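Local coordinates for protein carboxylesterase (Uncultured bacterium, PDB 5GMX) that hydrolyses carboxylic esters as a family VIII carboxylesterase of beta-lactamase fold and also acts on oxyimino cephalosporins, at residues L38-E43 with A355-G360; L66-S71 with N267-G272; S71-M76 with N199-G204; A77-G82 with R322-N327; L116-A121 with R304-R309. All coordinates share one frame; numbering follows the deposited sequence.

Contact 1: residues L38-E43 with A355-G360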
# COMPACT_ATOMS: atom_id res chain seq x y z
N LEU A 38 -8.25 9.31 10.23
CA LEU A 38 -7.52 10.55 10.03
C LEU A 38 -6.69 10.85 11.27
O LEU A 38 -7.20 10.90 12.40
CB LEU A 38 -8.48 11.71 9.73
CG LEU A 38 -7.86 13.10 9.51
CD1 LEU A 38 -7.12 13.19 8.20
CD2 LEU A 38 -8.91 14.21 9.58
N ALA A 39 -5.39 11.02 11.06
CA ALA A 39 -4.46 11.37 12.12
C ALA A 39 -3.93 12.78 11.91
O ALA A 39 -3.60 13.17 10.78
CB ALA A 39 -3.32 10.37 12.21
N ILE A 40 -3.87 13.55 12.99
CA ILE A 40 -3.31 14.89 12.97
C ILE A 40 -2.28 15.00 14.09
O ILE A 40 -2.55 14.63 15.24
CB ILE A 40 -4.41 15.97 13.14
CG1 ILE A 40 -5.41 15.92 11.99
CG2 ILE A 40 -3.79 17.37 13.19
CD1 ILE A 40 -4.82 16.40 10.67
N GLU A 41 -1.09 15.47 13.72
CA GLU A 41 -0.01 15.72 14.67
C GLU A 41 0.25 14.55 15.60
O GLU A 41 0.47 14.73 16.79
CB GLU A 41 -0.32 16.98 15.49
CG GLU A 41 -0.30 18.26 14.65
CD GLU A 41 -0.51 19.53 15.46
OE1 GLU A 41 -0.38 19.49 16.70
OE2 GLU A 41 -0.78 20.59 14.83
N GLY A 42 0.22 13.34 15.05
CA GLY A 42 0.60 12.16 15.80
C GLY A 42 -0.52 11.54 16.62
O GLY A 42 -0.26 10.66 17.44
N GLU A 43 -1.76 11.98 16.40
CA GLU A 43 -2.88 11.36 17.10
C GLU A 43 -4.04 11.09 16.16
O GLU A 43 -4.36 11.92 15.31
CB GLU A 43 -3.35 12.26 18.26
CG GLU A 43 -2.27 12.60 19.32
CD GLU A 43 -1.78 11.40 20.14
OE1 GLU A 43 -2.41 10.31 20.09
OE2 GLU A 43 -0.75 11.53 20.84
N ALA A 355 0.99 19.58 6.98
CA ALA A 355 -0.14 19.62 7.91
C ALA A 355 -0.00 18.57 9.01
O ALA A 355 -0.84 18.49 9.91
CB ALA A 355 -1.45 19.44 7.16
N ARG A 356 1.05 17.76 8.93
CA ARG A 356 1.23 16.63 9.84
C ARG A 356 -0.01 15.73 9.85
O ARG A 356 -0.47 15.28 10.90
CB ARG A 356 1.60 17.12 11.24
CG ARG A 356 3.01 17.74 11.28
CD ARG A 356 3.27 18.53 12.54
NE ARG A 356 3.31 17.69 13.73
CZ ARG A 356 3.21 18.14 14.98
NH1 ARG A 356 3.04 19.44 15.21
NH2 ARG A 356 3.27 17.28 16.00
N LEU A 357 -0.54 15.47 8.66
CA LEU A 357 -1.80 14.77 8.49
C LEU A 357 -1.59 13.42 7.82
O LEU A 357 -0.90 13.32 6.81
CB LEU A 357 -2.76 15.63 7.65
CG LEU A 357 -4.14 15.13 7.21
CD1 LEU A 357 -5.08 16.31 7.03
CD2 LEU A 357 -4.07 14.34 5.90
N GLY A 358 -2.17 12.36 8.38
CA GLY A 358 -2.16 11.07 7.74
C GLY A 358 -3.59 10.62 7.54
O GLY A 358 -4.44 10.88 8.39
N MSE A 359 -3.87 9.94 6.44
CA MSE A 359 -5.25 9.57 6.16
C MSE A 359 -5.35 8.17 5.59
O MSE A 359 -4.51 7.76 4.78
CB MSE A 359 -5.88 10.57 5.18
CG MSE A 359 -7.36 10.27 4.90
SE MSE A 359 -8.22 11.50 3.62
CE MSE A 359 -7.65 13.20 4.41
N GLY A 360 -6.38 7.44 6.02
CA GLY A 360 -6.58 6.08 5.55
C GLY A 360 -8.03 5.77 5.20
O GLY A 360 -8.95 6.21 5.89
O HOH W 1 -0.28 12.59 12.24
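In the large antiparallel sheet of the beta-lactamase fold, strand 33-40 runs beside strand 357-363, and this contact is the end of that pairing. The tight part is the ladder: Ala39 and Gly358 form a hydrogen-bonded pair, Ala39 N reaching Gly358 O at 2.8 Å almost in line (174°) and Gly358 N returning to Ala39 O at 2.9 Å. The side chains of Leu38, Ile40, Leu357 and Met359 share one face. Leu38 holds CG anti to its backbone N (chi1 179°), which sends CD1 across to Leu357 CG at 3.7 Å and to the selenomethionine methyl, Met359 CE, at 3.8 Å. Ile40 CD1 lies against Leu357 CB and CD1. Phe15 and helix 374-385 add to this apolar layer.

Beyond Ile40 the chain turns back in a type I' turn, and the contact loosens toward solvent. Arg356, in a G1 bulge, still accepts Glu41 N at its carbonyl O, and a water links that O to Gly42 N. Carboxylate and guanidinium lie stacked, planes 9° apart. Their salt bridge is long, Glu41 OE1 to Arg356 NH1 3.7 Å, with no N-H aimed at the oxygen; Arg356 NE bonds Asn284 instead. Glu41 CG sits 3.5 Å above the centre of the guanidinium plane.

Contact 2: residues L66-S71 with N267-G272. With PMS (phenylmethanesulfonic acid), chain C.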
# COMPACT_ATOMS: atom_id res chain seq x y z
N LEU A 66 -11.93 -6.11 8.74
CA LEU A 66 -10.82 -6.00 7.80
C LEU A 66 -11.26 -6.21 6.34
O LEU A 66 -12.25 -6.89 6.08
CB LEU A 66 -9.73 -7.02 8.13
CG LEU A 66 -9.14 -6.95 9.54
CD1 LEU A 66 -8.41 -8.24 9.82
CD2 LEU A 66 -8.20 -5.76 9.67
N ILE A 67 -10.50 -5.66 5.41
CA ILE A 67 -10.76 -5.86 3.98
C ILE A 67 -9.44 -5.86 3.21
O ILE A 67 -8.46 -5.23 3.64
CB ILE A 67 -11.72 -4.76 3.41
CG1 ILE A 67 -12.30 -5.17 2.05
CG2 ILE A 67 -11.03 -3.41 3.33
CD1 ILE A 67 -13.13 -6.46 2.07
N ASN A 68 -9.40 -6.58 2.10
CA ASN A 68 -8.25 -6.52 1.20
C ASN A 68 -8.06 -5.09 0.69
O ASN A 68 -9.02 -4.45 0.27
CB ASN A 68 -8.44 -7.49 0.04
CG ASN A 68 -7.15 -7.75 -0.71
OD1 ASN A 68 -6.42 -8.68 -0.38
ND2 ASN A 68 -6.86 -6.93 -1.71
N THR A 69 -6.84 -4.59 0.74
CA THR A 69 -6.58 -3.20 0.35
C THR A 69 -5.81 -3.08 -0.96
O THR A 69 -5.50 -1.98 -1.39
CB THR A 69 -5.79 -2.45 1.43
OG1 THR A 69 -4.53 -3.10 1.64
CG2 THR A 69 -6.58 -2.42 2.75
N TYR A 70 -5.52 -4.22 -1.59
CA TYR A 70 -4.78 -4.25 -2.85
C TYR A 70 -3.51 -3.40 -2.79
O TYR A 70 -2.76 -3.50 -1.83
CB TYR A 70 -5.69 -3.84 -4.01
CG TYR A 70 -6.74 -4.89 -4.25
CD1 TYR A 70 -6.43 -6.06 -4.93
CD2 TYR A 70 -8.03 -4.74 -3.76
CE1 TYR A 70 -7.38 -7.04 -5.15
CE2 TYR A 70 -8.99 -5.71 -3.97
CZ TYR A 70 -8.66 -6.86 -4.67
OH TYR A 70 -9.60 -7.84 -4.88
N SER A 71 -3.28 -2.54 -3.79
CA SER A 71 -1.99 -1.86 -3.89
C SER A 71 -1.73 -0.82 -2.80
O SER A 71 -0.64 -0.27 -2.71
CB SER A 71 -1.84 -1.21 -5.26
OG SER A 71 -1.90 -2.20 -6.27
N ASN A 267 -2.11 -7.92 -1.15
CA ASN A 267 -3.01 -8.68 -0.29
C ASN A 267 -3.08 -8.23 1.17
O ASN A 267 -3.47 -9.00 2.05
CB ASN A 267 -2.67 -10.17 -0.36
CG ASN A 267 -1.63 -10.61 0.64
OD1 ASN A 267 -0.69 -9.87 0.96
ND2 ASN A 267 -1.79 -11.83 1.14
N GLY A 268 -2.73 -6.98 1.42
CA GLY A 268 -2.83 -6.45 2.77
C GLY A 268 -4.27 -6.51 3.25
O GLY A 268 -5.17 -6.11 2.52
N GLN A 269 -4.48 -7.04 4.45
CA GLN A 269 -5.79 -7.02 5.08
C GLN A 269 -5.79 -5.93 6.14
O GLN A 269 -5.03 -6.00 7.11
CB GLN A 269 -6.15 -8.38 5.71
CG GLN A 269 -5.94 -9.58 4.81
CD GLN A 269 -6.89 -9.57 3.63
OE1 GLN A 269 -8.11 -9.49 3.81
NE2 GLN A 269 -6.34 -9.61 2.42
N GLY A 270 -6.65 -4.93 5.98
CA GLY A 270 -6.62 -3.81 6.89
C GLY A 270 -7.89 -2.99 6.87
O GLY A 270 -8.90 -3.39 6.28
N ASN A 271 -7.85 -1.86 7.56
CA ASN A 271 -8.95 -0.91 7.54
C ASN A 271 -8.41 0.50 7.59
O ASN A 271 -7.19 0.70 7.70
CB ASN A 271 -9.91 -1.17 8.70
CG ASN A 271 -9.19 -1.29 10.04
OD1 ASN A 271 -8.30 -0.49 10.35
ND2 ASN A 271 -9.57 -2.29 10.83
N GLY A 272 -9.30 1.49 7.55
CA GLY A 272 -8.92 2.89 7.53
C GLY A 272 -8.10 3.32 8.73
O GLY A 272 -7.20 4.16 8.61
C PMS C . -2.80 -4.21 -7.50
S PMS C . -3.08 -2.50 -7.13
C1 PMS C . -3.37 -4.61 -8.85
C2 PMS C . -4.66 -5.12 -8.94
C3 PMS C . -5.18 -5.49 -10.17
C4 PMS C . -4.42 -5.36 -11.32
C5 PMS C . -3.13 -4.85 -11.23
C6 PMS C . -2.61 -4.48 -10.00
O2S PMS C . -3.13 -1.59 -8.34
O1S PMS C . -4.46 -2.28 -6.55
O HOH W 2 -10.81 -9.32 1.99
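Strand 67-68, which leads into the nucleophile Ser71, forms the edge of a small three-stranded antiparallel sheet with 269-270 in the middle. Backbone bonds carry the pairing. Ile67 and Gly270 are the hydrogen-bonded pair, Ile67 N to Gly270 O at 2.9 Å and Gly270 N to Ile67 O at 3.0 Å. Past the non-hydrogen-bonded pair Asn68 and Gln269, Thr69 N meets Gly268 O at 2.9 Å, nearly along the C=O axis. Thr69 OG1 has its firmer partner in Tyr201 OH.

Among the polar side chains, Gln269 folds back at chi2 (-66°), so its amide crosses that of Asn68 obliquely, the planes 52° apart. NE2 gives a weak bond to Asn68 OD1 and a better one to Asn267 O, 3.0 Å away, approaching that carbonyl from above its plane. Asn68 OD1 is also held by Trp258 and ND2 by Ala266 O, which fixes the amide's rotation; ND2 then sits over one face of the Tyr70 ring. A water joins Asn68 N to Gln269 OE1.

Carbon contacts are few: Leu66 CD2 rests on Gly270 CA, and the Ile67 CG2 methyl abuts the Gly270 carbonyl oxygen.

Covalent chemistry lies in the ligand pocket: phenylmethanesulfonic acid O1S takes a weak bond from Ser71 N, the ligand is also hydrogen-bonded to Trp344 N, consistent with an oxyanion hole, and Ser71 OG is bonded to the sulfur at 1.5 Å.

Contact 3: residues S71-M76 with N199-G204. With PMS (phenylmethanesulfonic acid), chain C.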
# COMPACT_ATOMS: atom_id res chain seq x y z
N SER A 71 -3.28 -2.54 -3.79
CA SER A 71 -1.99 -1.86 -3.89
C SER A 71 -1.73 -0.82 -2.80
O SER A 71 -0.64 -0.27 -2.71
CB SER A 71 -1.84 -1.21 -5.26
OG SER A 71 -1.90 -2.20 -6.27
N THR A 72 -2.73 -0.54 -1.97
CA THR A 72 -2.50 0.26 -0.77
C THR A 72 -1.36 -0.40 0.03
O THR A 72 -0.50 0.28 0.62
CB THR A 72 -3.79 0.40 0.07
OG1 THR A 72 -4.81 1.05 -0.72
CG2 THR A 72 -3.53 1.21 1.34
N THR A 73 -1.33 -1.73 -0.01
CA THR A 73 -0.28 -2.53 0.62
C THR A 73 1.14 -2.14 0.19
O THR A 73 2.08 -2.26 0.97
CB THR A 73 -0.48 -4.04 0.33
OG1 THR A 73 -1.87 -4.38 0.47
CG2 THR A 73 0.34 -4.90 1.28
N LYS A 74 1.31 -1.68 -1.05
CA LYS A 74 2.64 -1.34 -1.54
C LYS A 74 3.25 -0.25 -0.67
O LYS A 74 4.45 -0.31 -0.36
CB LYS A 74 2.60 -0.90 -3.02
CG LYS A 74 2.31 -2.05 -3.98
CD LYS A 74 2.63 -1.66 -5.43
CE LYS A 74 2.30 -2.80 -6.37
NZ LYS A 74 0.84 -3.03 -6.41
N GLY A 75 2.43 0.70 -0.22
CA GLY A 75 2.95 1.74 0.66
C GLY A 75 3.50 1.14 1.94
O GLY A 75 4.58 1.50 2.43
N MSE A 76 2.77 0.17 2.48
CA MSE A 76 3.21 -0.50 3.70
C MSE A 76 4.55 -1.18 3.46
O MSE A 76 5.47 -1.07 4.29
CB MSE A 76 2.17 -1.51 4.16
CG MSE A 76 0.79 -0.88 4.35
SE MSE A 76 0.80 0.62 5.63
CE MSE A 76 -1.08 1.07 5.52
N ASN A 199 -3.07 -4.55 15.08
CA ASN A 199 -4.32 -5.28 15.01
C ASN A 199 -5.22 -4.81 13.87
O ASN A 199 -6.31 -5.35 13.68
CB ASN A 199 -5.07 -5.17 16.34
CG ASN A 199 -5.39 -3.73 16.70
OD1 ASN A 199 -4.58 -2.82 16.49
ND2 ASN A 199 -6.60 -3.50 17.19
N ASP A 200 -4.79 -3.81 13.12
CA ASP A 200 -5.64 -3.23 12.09
C ASP A 200 -5.00 -3.22 10.69
O ASP A 200 -5.56 -2.64 9.75
CB ASP A 200 -6.06 -1.80 12.47
CG ASP A 200 -7.21 -1.77 13.49
OD1 ASP A 200 -8.10 -2.65 13.44
OD2 ASP A 200 -7.23 -0.84 14.32
N TYR A 201 -3.84 -3.85 10.55
CA TYR A 201 -3.25 -4.08 9.22
C TYR A 201 -2.30 -5.27 9.22
O TYR A 201 -1.32 -5.30 9.97
CB TYR A 201 -2.51 -2.83 8.70
CG TYR A 201 -2.42 -2.82 7.19
CD1 TYR A 201 -1.47 -3.57 6.52
CD2 TYR A 201 -3.31 -2.07 6.45
CE1 TYR A 201 -1.41 -3.57 5.13
CE2 TYR A 201 -3.25 -2.07 5.06
CZ TYR A 201 -2.30 -2.81 4.41
OH TYR A 201 -2.26 -2.79 3.02
N TYR A 202 -2.59 -6.24 8.36
CA TYR A 202 -1.82 -7.47 8.27
C TYR A 202 -1.33 -7.75 6.85
O TYR A 202 -2.04 -7.52 5.88
CB TYR A 202 -2.67 -8.67 8.71
CG TYR A 202 -3.23 -8.61 10.12
CD1 TYR A 202 -4.37 -7.86 10.40
CD2 TYR A 202 -2.64 -9.32 11.16
CE1 TYR A 202 -4.89 -7.81 11.69
CE2 TYR A 202 -3.16 -9.27 12.44
CZ TYR A 202 -4.28 -8.52 12.70
OH TYR A 202 -4.81 -8.47 13.98
N ILE A 203 -0.10 -8.25 6.74
CA ILE A 203 0.37 -8.85 5.50
C ILE A 203 0.62 -10.30 5.81
O ILE A 203 1.62 -10.64 6.46
CB ILE A 203 1.63 -8.16 4.96
CG1 ILE A 203 1.36 -6.66 4.75
CG2 ILE A 203 2.06 -8.81 3.64
CD1 ILE A 203 2.60 -5.84 4.48
N GLY A 204 -0.30 -11.16 5.39
CA GLY A 204 -0.34 -12.53 5.87
C GLY A 204 -1.25 -12.53 7.09
O GLY A 204 -0.82 -12.20 8.19
C PMS C . -2.80 -4.21 -7.50
S PMS C . -3.08 -2.50 -7.13
C1 PMS C . -3.37 -4.61 -8.85
C2 PMS C . -4.66 -5.12 -8.94
C3 PMS C . -5.18 -5.49 -10.17
C4 PMS C . -4.42 -5.36 -11.32
C5 PMS C . -3.13 -4.85 -11.23
C6 PMS C . -2.61 -4.48 -10.00
O2S PMS C . -3.13 -1.59 -8.34
O1S PMS C . -4.46 -2.28 -6.55
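Tyr201 carries its ring out with CG anti to the backbone N (chi1 -156°), and Met76, a selenomethionine, bends at chi2 (-58°) to meet it tip to tip. The bend lays the Met76 side chain over one face of the ring: CG comes within 3.6 Å of Tyr201 CE1 as a CH-pi contact, and CE lies 3.8 Å above the plane, offset toward the rim. Between them SE stands 4.7 Å from the centroid of the Tyr201 ring, a Met-aromatic contact.

The ring's far end reaches the first turn of the helix. There Thr73 OG1 is near the ring plane, 3.0 Å from Tyr201 OH, but each hydroxyl has a surer partner elsewhere: Thr73 OG1 with Tyr70 O and Gly268 N, Tyr201 OH with Thr69. Thr73 CG2 turns to Ile203, meeting CG1 and CD1 at 4.0 Å each. Ile275 and Phe187 pack round this buried patch.

On another side of the same helix start, Lys74 bends at chi4 (67°) and brings NZ to 2.9 Å from Ser71 OG. NZ is hydrogen-bonded to Tyr160 OH and to the carbonyls of Ala162 and Gly265. Ser71 is sulfonylated, and the pattern is consistent with the SxxK site of class C beta-lactamases and family VIII esterases.

Contact 4: residues A77-G82 with R322-N327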
# COMPACT_ATOMS: atom_id res chain seq x y z
N ALA A 77 4.69 -1.83 2.30
CA ALA A 77 5.93 -2.55 2.03
C ALA A 77 7.06 -1.54 1.95
O ALA A 77 8.15 -1.76 2.47
CB ALA A 77 5.84 -3.38 0.75
N ALA A 78 6.76 -0.39 1.32
CA ALA A 78 7.80 0.60 1.11
C ALA A 78 8.27 1.11 2.47
O ALA A 78 9.46 1.39 2.67
CB ALA A 78 7.31 1.74 0.22
N THR A 79 7.33 1.18 3.42
CA THR A 79 7.67 1.72 4.72
C THR A 79 8.70 0.81 5.39
O THR A 79 9.66 1.30 5.98
CB THR A 79 6.44 1.91 5.60
OG1 THR A 79 5.58 2.86 4.97
CG2 THR A 79 6.83 2.44 6.96
N VAL A 80 8.53 -0.50 5.23
CA VAL A 80 9.49 -1.44 5.82
C VAL A 80 10.89 -1.11 5.30
O VAL A 80 11.84 -0.97 6.09
CB VAL A 80 9.16 -2.91 5.49
CG1 VAL A 80 10.28 -3.82 5.99
CG2 VAL A 80 7.85 -3.30 6.14
N VAL A 81 11.01 -0.92 3.98
CA VAL A 81 12.34 -0.70 3.41
C VAL A 81 12.90 0.58 3.98
O VAL A 81 14.06 0.64 4.41
CB VAL A 81 12.33 -0.64 1.87
CG1 VAL A 81 13.70 -0.21 1.35
CG2 VAL A 81 11.96 -2.01 1.30
N GLY A 82 12.03 1.59 4.05
CA GLY A 82 12.41 2.87 4.58
C GLY A 82 12.94 2.77 5.98
O GLY A 82 13.97 3.37 6.31
N ARG A 322 10.81 6.32 -3.74
CA ARG A 322 11.28 4.98 -3.40
C ARG A 322 10.15 4.14 -2.82
O ARG A 322 10.19 3.73 -1.66
CB ARG A 322 12.45 5.04 -2.42
CG ARG A 322 13.77 5.49 -3.05
CD ARG A 322 13.99 6.98 -2.92
NE ARG A 322 15.24 7.35 -3.56
CZ ARG A 322 16.37 7.61 -2.92
NH1 ARG A 322 16.39 7.58 -1.59
NH2 ARG A 322 17.47 7.93 -3.60
N GLY A 323 9.12 3.90 -3.63
CA GLY A 323 8.03 3.03 -3.25
C GLY A 323 6.68 3.71 -3.15
O GLY A 323 5.65 3.05 -3.24
N PHE A 324 6.68 5.02 -2.94
CA PHE A 324 5.43 5.76 -2.78
C PHE A 324 5.07 6.57 -4.00
O PHE A 324 5.94 7.09 -4.69
CB PHE A 324 5.51 6.69 -1.57
CG PHE A 324 5.68 5.99 -0.26
CD1 PHE A 324 4.57 5.56 0.46
CD2 PHE A 324 6.95 5.76 0.26
CE1 PHE A 324 4.72 4.92 1.68
CE2 PHE A 324 7.11 5.12 1.48
CZ PHE A 324 5.99 4.70 2.19
N ILE A 325 3.78 6.68 -4.27
CA ILE A 325 3.26 7.64 -5.23
C ILE A 325 3.39 9.04 -4.66
O ILE A 325 2.93 9.31 -3.55
CB ILE A 325 1.79 7.37 -5.57
CG1 ILE A 325 1.61 5.99 -6.21
CG2 ILE A 325 1.24 8.47 -6.47
CD1 ILE A 325 0.15 5.61 -6.42
N LEU A 326 4.03 9.93 -5.40
CA LEU A 326 4.10 11.33 -5.00
C LEU A 326 2.93 12.08 -5.64
O LEU A 326 2.46 11.71 -6.72
CB LEU A 326 5.43 11.96 -5.39
CG LEU A 326 6.68 11.38 -4.71
CD1 LEU A 326 7.94 12.14 -5.13
CD2 LEU A 326 6.54 11.39 -3.21
N ASN A 327 2.47 13.11 -4.95
CA ASN A 327 1.26 13.82 -5.32
C ASN A 327 1.35 14.42 -6.72
O ASN A 327 2.39 14.91 -7.15
CB ASN A 327 0.95 14.90 -4.29
CG ASN A 327 -0.51 15.29 -4.27
OD1 ASN A 327 -1.32 14.73 -5.00
ND2 ASN A 327 -0.86 16.22 -3.40
O HOH W 3 11.18 2.63 0.62
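The Phe324 ring stands against helix 72-86 and meets two neighbouring residues in two different ways. Ala78 turns its methyl toward the ring: CB lies over one face, displaced toward the rim, with Phe324 CE2 its closest ring atom at 3.6 Å. This is a CH-pi contact, CB being 4.0 Å from the centroid of the Phe324 ring and 25° off its normal. Thr79, one residue on, comes to the edge instead. Its OG1, set anti to the carbonyl carbon, lies in the ring plane 3.4 Å from Phe324 CZ, while the hydroxyl itself bonds back to Gly75 O in the preceding turn. Phe324 reaches both because chi1 (-64°) places CG beside its backbone N and swings the ring to the helix. Phe339 adds an edge-to-face partner.

Gly323 lets the chain pass this close. Its CA is 3.8 Å from Ala78 CB, where a side chain would collide, and its positive phi (117°) also suits glycine. Beside it one water bridges the carbonyls, donating to Ala78 O at 2.9 Å and to Arg322 O at 2.7 Å. The Arg322 side chain leads off to Glu306.

Thus the loop before strand 325-326 seats on helix 72-86, which follows Ser71, mainly through van der Waals contacts, with a water bridge beside them. The hydroxyl oxygen at the ring edge, where aromatic hydrogens carry slight positive charge, is probably mildly favourable.

Contact 5: residues L116-A121 with R304-R309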
# COMPACT_ATOMS: atom_id res chain seq x y z
N LEU A 116 14.85 -0.21 -8.13
CA LEU A 116 13.93 -1.31 -7.87
C LEU A 116 12.63 -0.80 -7.23
O LEU A 116 11.53 -1.20 -7.61
CB LEU A 116 14.58 -2.36 -6.95
CG LEU A 116 13.83 -3.67 -6.71
CD1 LEU A 116 13.94 -4.59 -7.91
CD2 LEU A 116 14.31 -4.37 -5.45
N LEU A 117 12.77 0.09 -6.25
CA LEU A 117 11.61 0.59 -5.51
C LEU A 117 10.77 1.61 -6.27
O LEU A 117 9.65 1.89 -5.87
CB LEU A 117 12.05 1.22 -4.19
CG LEU A 117 12.44 0.21 -3.12
CD1 LEU A 117 13.05 0.96 -1.95
CD2 LEU A 117 11.19 -0.52 -2.69
N SER A 118 11.32 2.15 -7.37
CA SER A 118 10.59 3.11 -8.19
C SER A 118 10.14 2.50 -9.52
O SER A 118 9.86 3.23 -10.48
CB SER A 118 11.42 4.37 -8.45
OG SER A 118 12.69 4.05 -9.00
N HIS A 119 10.05 1.17 -9.56
CA HIS A 119 9.51 0.44 -10.71
C HIS A 119 10.35 0.67 -11.96
O HIS A 119 9.83 0.68 -13.07
CB HIS A 119 8.05 0.84 -10.97
CG HIS A 119 7.17 0.69 -9.76
ND1 HIS A 119 6.50 -0.48 -9.47
CD2 HIS A 119 6.89 1.55 -8.76
CE1 HIS A 119 5.83 -0.33 -8.34
NE2 HIS A 119 6.05 0.89 -7.89
N GLN A 120 11.65 0.84 -11.77
CA GLN A 120 12.57 1.05 -12.89
C GLN A 120 13.50 -0.14 -13.16
O GLN A 120 14.44 -0.00 -13.93
CB GLN A 120 13.42 2.28 -12.66
CG GLN A 120 12.63 3.55 -12.46
CD GLN A 120 13.53 4.76 -12.43
OE1 GLN A 120 13.84 5.34 -13.47
NE2 GLN A 120 13.99 5.13 -11.23
N ALA A 121 13.27 -1.27 -12.50
CA ALA A 121 14.11 -2.45 -12.72
C ALA A 121 13.68 -3.21 -13.97
O ALA A 121 14.43 -4.04 -14.48
CB ALA A 121 14.09 -3.37 -11.51
N ARG A 304 12.14 10.72 -1.72
CA ARG A 304 12.82 11.42 -2.80
C ARG A 304 12.22 11.01 -4.14
O ARG A 304 12.05 9.82 -4.41
CB ARG A 304 14.31 11.12 -2.83
CG ARG A 304 15.14 11.82 -1.77
CD ARG A 304 16.63 11.64 -2.05
NE ARG A 304 17.44 12.15 -0.95
CZ ARG A 304 17.91 13.39 -0.88
NH1 ARG A 304 17.64 14.28 -1.84
NH2 ARG A 304 18.63 13.76 0.17
N GLU A 305 11.91 11.99 -4.98
CA GLU A 305 11.41 11.66 -6.31
C GLU A 305 12.50 10.96 -7.12
O GLU A 305 13.62 11.44 -7.22
CB GLU A 305 10.94 12.91 -7.05
CG GLU A 305 10.34 12.60 -8.40
CD GLU A 305 9.99 13.86 -9.17
OE1 GLU A 305 9.28 14.73 -8.61
OE2 GLU A 305 10.42 13.97 -10.34
N GLU A 306 12.15 9.80 -7.66
CA GLU A 306 13.09 9.01 -8.44
C GLU A 306 12.83 9.21 -9.92
O GLU A 306 13.76 9.30 -10.71
CB GLU A 306 12.99 7.53 -8.08
CG GLU A 306 13.75 7.18 -6.80
CD GLU A 306 15.25 7.32 -6.98
OE1 GLU A 306 15.76 6.93 -8.05
OE2 GLU A 306 15.93 7.83 -6.06
N CYS A 307 11.56 9.31 -10.29
CA CYS A 307 11.26 9.60 -11.70
C CYS A 307 9.86 10.16 -11.86
O CYS A 307 9.04 10.05 -10.97
CB CYS A 307 11.46 8.34 -12.57
SG CYS A 307 10.60 6.79 -12.06
N PHE A 308 9.62 10.80 -13.00
CA PHE A 308 8.30 11.36 -13.30
C PHE A 308 8.05 11.20 -14.80
O PHE A 308 8.37 12.08 -15.58
CB PHE A 308 8.22 12.83 -12.86
CG PHE A 308 6.82 13.37 -12.81
CD1 PHE A 308 5.72 12.59 -13.15
CD2 PHE A 308 6.59 14.68 -12.41
CE1 PHE A 308 4.43 13.10 -13.11
CE2 PHE A 308 5.30 15.20 -12.35
CZ PHE A 308 4.22 14.40 -12.70
N ARG A 309 7.47 10.07 -15.18
CA ARG A 309 7.39 9.69 -16.60
C ARG A 309 6.11 8.94 -16.89
O ARG A 309 5.51 8.37 -15.99
CB ARG A 309 8.56 8.78 -17.02
CG ARG A 309 9.90 9.45 -17.18
CD ARG A 309 10.87 8.51 -17.90
NE ARG A 309 11.28 7.39 -17.06
CZ ARG A 309 12.47 7.28 -16.49
NH1 ARG A 309 13.39 8.21 -16.68
NH2 ARG A 309 12.74 6.23 -15.72
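After helix 113-117 the chain unwinds, with His119 at positive phi, and Ser118 comes closest to the bulged start of strand 307-310, its CA 6.4 Å from the CA of Glu306. Ser118 points its CB at Glu306 CB, 3.5 Å away, so the two side chains touch at their bases. The Glu306 chain then folds at chi2 and takes its carboxylate off to Arg322, a salt bridge made through OE2. Gln120 does most of the reaching. Extended beyond CG, it carries its amide over to the strand and is held at both ends. NE2 bonds to Ser118 OG at 2.8 Å, with the oxygen close to the amide plane and the N-H nearly straight at it (160°). Ser118 OG is in turn tied to Ala114 O within the short helix 113-117.

Glu306 and Cys307 both face Trp320 of the neighbouring strand, a classic beta bulge in the two-stranded hairpin 307-310/317-320, and the bulge lets both turn toward the 116-121 segment. Cys307 holds SG in the crowded position between backbone N and carbonyl carbon, and the sulfur nestles against Gln120 CD at 3.6 Å.

At the other end of the amide, Gln120 OE1 meets Arg309 NH2 at 2.7 Å. The approach is at the edge of the guanidinium, but the N-H is poorly aimed (121°), so the bond is weak although the distance is short. The two side chains cross at about a right angle, their planes 49° apart, with Cys307 CB over one guanidinium face near its rim.

From the N terminus, strand 33-40 comes first, and contact 1 pairs it with 357-363 near the C-terminal end, closing the widest loop; all the others fall within it. Contact 2 joins 66-71 to 267-272, and contact 3, which starts at Ser71, lies within that span. They touch through Thr69 with Tyr201 and through adjacent strands of the small sheet. Helix 72-86 continues into contact 4, which crosses both contacts 2 and 3 and ties the helix to the loop entering edge strand 325-326 of the large sheet. Contact 5 joins the end of helix 113-117 to hairpin 307-310/317-320; it lies within contact 4's loop, crosses contacts 2 and 3, and meets contact 4 through Arg322 with Glu306.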